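PelA (Pseudomonas aeruginosa, PDB 5TCB) probably acts as a deacetylase, as a whole protein, and is represented here by its glycoside hydrolase domain of family GH114. Local coordinates at residues R175-L180 with K218-A223. Numbering follows the deposited sequence.
Sequences RGFEVL and KGHLDA
His220, on the part of helix 211-226 that spans 218-223, packs against Phe177 of the loop 175-180. Earlier in that helix, Lys218 forms a salt bridge through NZ with Asp222 OD2, 2.7 Å away on the next turn, using the syn lone pair of that oxygen. His220, two residues on, points its side chain at the loop. Its CB lies over one face of the Phe177 ring, 3.9 Å from the centroid and 16° off the normal, while Phe177 CB sits over the imidazole, 3.6 Å from ND1, in a reciprocal CH-pi contact. The planes lie 13° apart, near parallel, but slid so far that the rings barely overlap. With chi1 at -67°, His220 CG stands beside the backbone N, which swings the imidazole out to Phe177 CB. A polar aromatic suits this partly exposed place, its flat ring also meeting Trp216. The fold is a parallel beta/alpha one, as in glycoside hydrolase barrels: the loop leaves the C-terminal end of strand 170-174, and helix 211-226 precedes strand 231-236. A flat hydrocarbon ring suits position 177, since Arg175 CB covers its other face and Val192, Leu217 and Leu224 also touch it. Leu221, next along the helix, extends a branched apolar end to the ring: CD2 comes 4.2 Å from Phe177 CE1, and the same side chain packs on Val192 and Tyr257. Asp222 also pairs through OD1 with Arg225.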
loop_
_atom_site.group_PDB
_atom_site.type_symbol
_atom_site.label_atom_id
_atom_site.label_comp_id
_atom_site.label_asym_id
_atom_site.label_seq_id
_atom_site.Cartn_x
_atom_site.Cartn_y
_atom_site.Cartn_z
ATOM N N ARG A 175 -3.632 -4.067 3.382
ATOM C CA ARG A 175 -3.956 -5.150 4.336
ATOM C C ARG A 175 -3.727 -4.617 5.752
ATOM O O ARG A 175 -4.247 -3.554 6.104
ATOM C CB ARG A 175 -3.192 -6.415 4.005
ATOM C CG ARG A 175 -3.492 -7.018 2.681
ATOM C CD ARG A 175 -2.722 -8.277 2.483
ATOM N NE ARG A 175 -3.013 -8.920 1.201
ATOM C CZ ARG A 175 -3.153 -10.224 1.044
ATOM N NH1 ARG A 175 -3.022 -11.064 2.072
ATOM N NH2 ARG A 175 -3.415 -10.695 -0.169
ATOM N N GLY A 176 -2.997 -5.313 6.605
ATOM C CA GLY A 176 -2.974 -4.960 8.016
ATOM C C GLY A 176 -3.983 -5.680 8.874
ATOM O O GLY A 176 -4.294 -5.218 9.976
ATOM N N PHE A 177 -4.455 -6.842 8.431
ATOM C CA PHE A 177 -5.552 -7.514 9.109
ATOM C C PHE A 177 -5.200 -7.858 10.544
ATOM O O PHE A 177 -6.090 -7.926 11.404
ATOM C CB PHE A 177 -5.931 -8.782 8.346
ATOM C CG PHE A 177 -6.297 -8.542 6.903
ATOM C CD1 PHE A 177 -7.225 -7.595 6.571
ATOM C CD2 PHE A 177 -5.700 -9.266 5.894
ATOM C CE1 PHE A 177 -7.535 -7.343 5.230
ATOM C CE2 PHE A 177 -6.020 -9.045 4.565
ATOM C CZ PHE A 177 -6.925 -8.108 4.237
ATOM N N GLU A 178 -3.923 -8.137 10.819
ATOM C CA GLU A 178 -3.526 -8.553 12.154
ATOM C C GLU A 178 -3.502 -7.399 13.152
ATOM O O GLU A 178 -3.507 -7.643 14.360
ATOM C CB GLU A 178 -2.137 -9.197 12.106
ATOM C CG GLU A 178 -2.055 -10.482 11.300
ATOM C CD GLU A 178 -1.981 -10.270 9.780
ATOM O OE1 GLU A 178 -1.794 -9.117 9.291
ATOM O OE2 GLU A 178 -2.153 -11.300 9.082
ATOM N N VAL A 179 -3.452 -6.162 12.669
ATOM C CA VAL A 179 -3.404 -4.991 13.537
ATOM C C VAL A 179 -4.674 -4.155 13.467
ATOM O O VAL A 179 -4.986 -3.463 14.447
ATOM C CB VAL A 179 -2.163 -4.112 13.262
ATOM C CG1 VAL A 179 -0.864 -4.844 13.678
ATOM C CG2 VAL A 179 -2.062 -3.663 11.825
ATOM N N LEU A 180 -5.432 -4.218 12.377
ATOM C CA LEU A 180 -6.621 -3.371 12.253
ATOM C C LEU A 180 -7.600 -3.493 13.412
ATOM O O LEU A 180 -8.125 -2.452 13.841
ATOM C CB LEU A 180 -7.335 -3.663 10.926
ATOM C CG LEU A 180 -6.690 -2.973 9.732
ATOM C CD1 LEU A 180 -7.007 -3.686 8.417
ATOM C CD2 LEU A 180 -7.126 -1.503 9.663
ATOM N N LYS A 218 -11.823 -13.845 2.831
ATOM C CA LYS A 218 -13.244 -13.583 3.046
ATOM C C LYS A 218 -13.529 -13.150 4.480
ATOM O O LYS A 218 -14.239 -12.167 4.712
ATOM C CB LYS A 218 -14.070 -14.824 2.695
ATOM C CG LYS A 218 -15.567 -14.584 2.843
ATOM C CD LYS A 218 -16.390 -15.570 2.043
ATOM C CE LYS A 218 -17.838 -15.112 1.935
ATOM N NZ LYS A 218 -18.425 -14.762 3.259
ATOM N N GLY A 219 -13.012 -13.892 5.459
ATOM C CA GLY A 219 -13.317 -13.570 6.840
ATOM C C GLY A 219 -12.857 -12.180 7.223
ATOM O O GLY A 219 -13.565 -11.451 7.926
ATOM N N HIS A 220 -11.662 -11.800 6.772
ATOM C CA HIS A 220 -11.127 -10.482 7.092
ATOM C C HIS A 220 -11.895 -9.398 6.355
ATOM O O HIS A 220 -12.210 -8.348 6.926
ATOM C CB HIS A 220 -9.641 -10.421 6.743
ATOM C CG HIS A 220 -8.797 -11.314 7.596
ATOM N ND1 HIS A 220 -8.595 -11.072 8.938
ATOM C CD2 HIS A 220 -8.106 -12.441 7.306
ATOM C CE1 HIS A 220 -7.821 -12.018 9.440
ATOM N NE2 HIS A 220 -7.506 -12.860 8.469
ATOM N N LEU A 221 -12.231 -9.645 5.095
ATOM C CA LEU A 221 -12.926 -8.620 4.332
ATOM C C LEU A 221 -14.360 -8.477 4.806
ATOM O O LEU A 221 -14.873 -7.357 4.877
ATOM C CB LEU A 221 -12.858 -8.938 2.844
ATOM C CG LEU A 221 -11.442 -8.819 2.267
ATOM C CD1 LEU A 221 -11.479 -9.067 0.784
ATOM C CD2 LEU A 221 -10.791 -7.448 2.528
ATOM N N ASP A 222 -15.009 -9.592 5.168
ATOM C CA ASP A 222 -16.341 -9.506 5.759
ATOM C C ASP A 222 -16.326 -8.617 6.997
ATOM O O ASP A 222 -17.242 -7.813 7.209
ATOM C CB ASP A 222 -16.859 -10.901 6.122
ATOM C CG ASP A 222 -17.394 -11.667 4.923
ATOM O OD1 ASP A 222 -17.507 -11.087 3.820
ATOM O OD2 ASP A 222 -17.726 -12.857 5.093
ATOM N N ALA A 223 -15.296 -8.754 7.829
ATOM C CA ALA A 223 -15.200 -7.940 9.038
ATOM C C ALA A 223 -15.105 -6.459 8.686
ATOM O O ALA A 223 -15.854 -5.631 9.217
ATOM C CB ALA A 223 -13.989 -8.379 9.862
#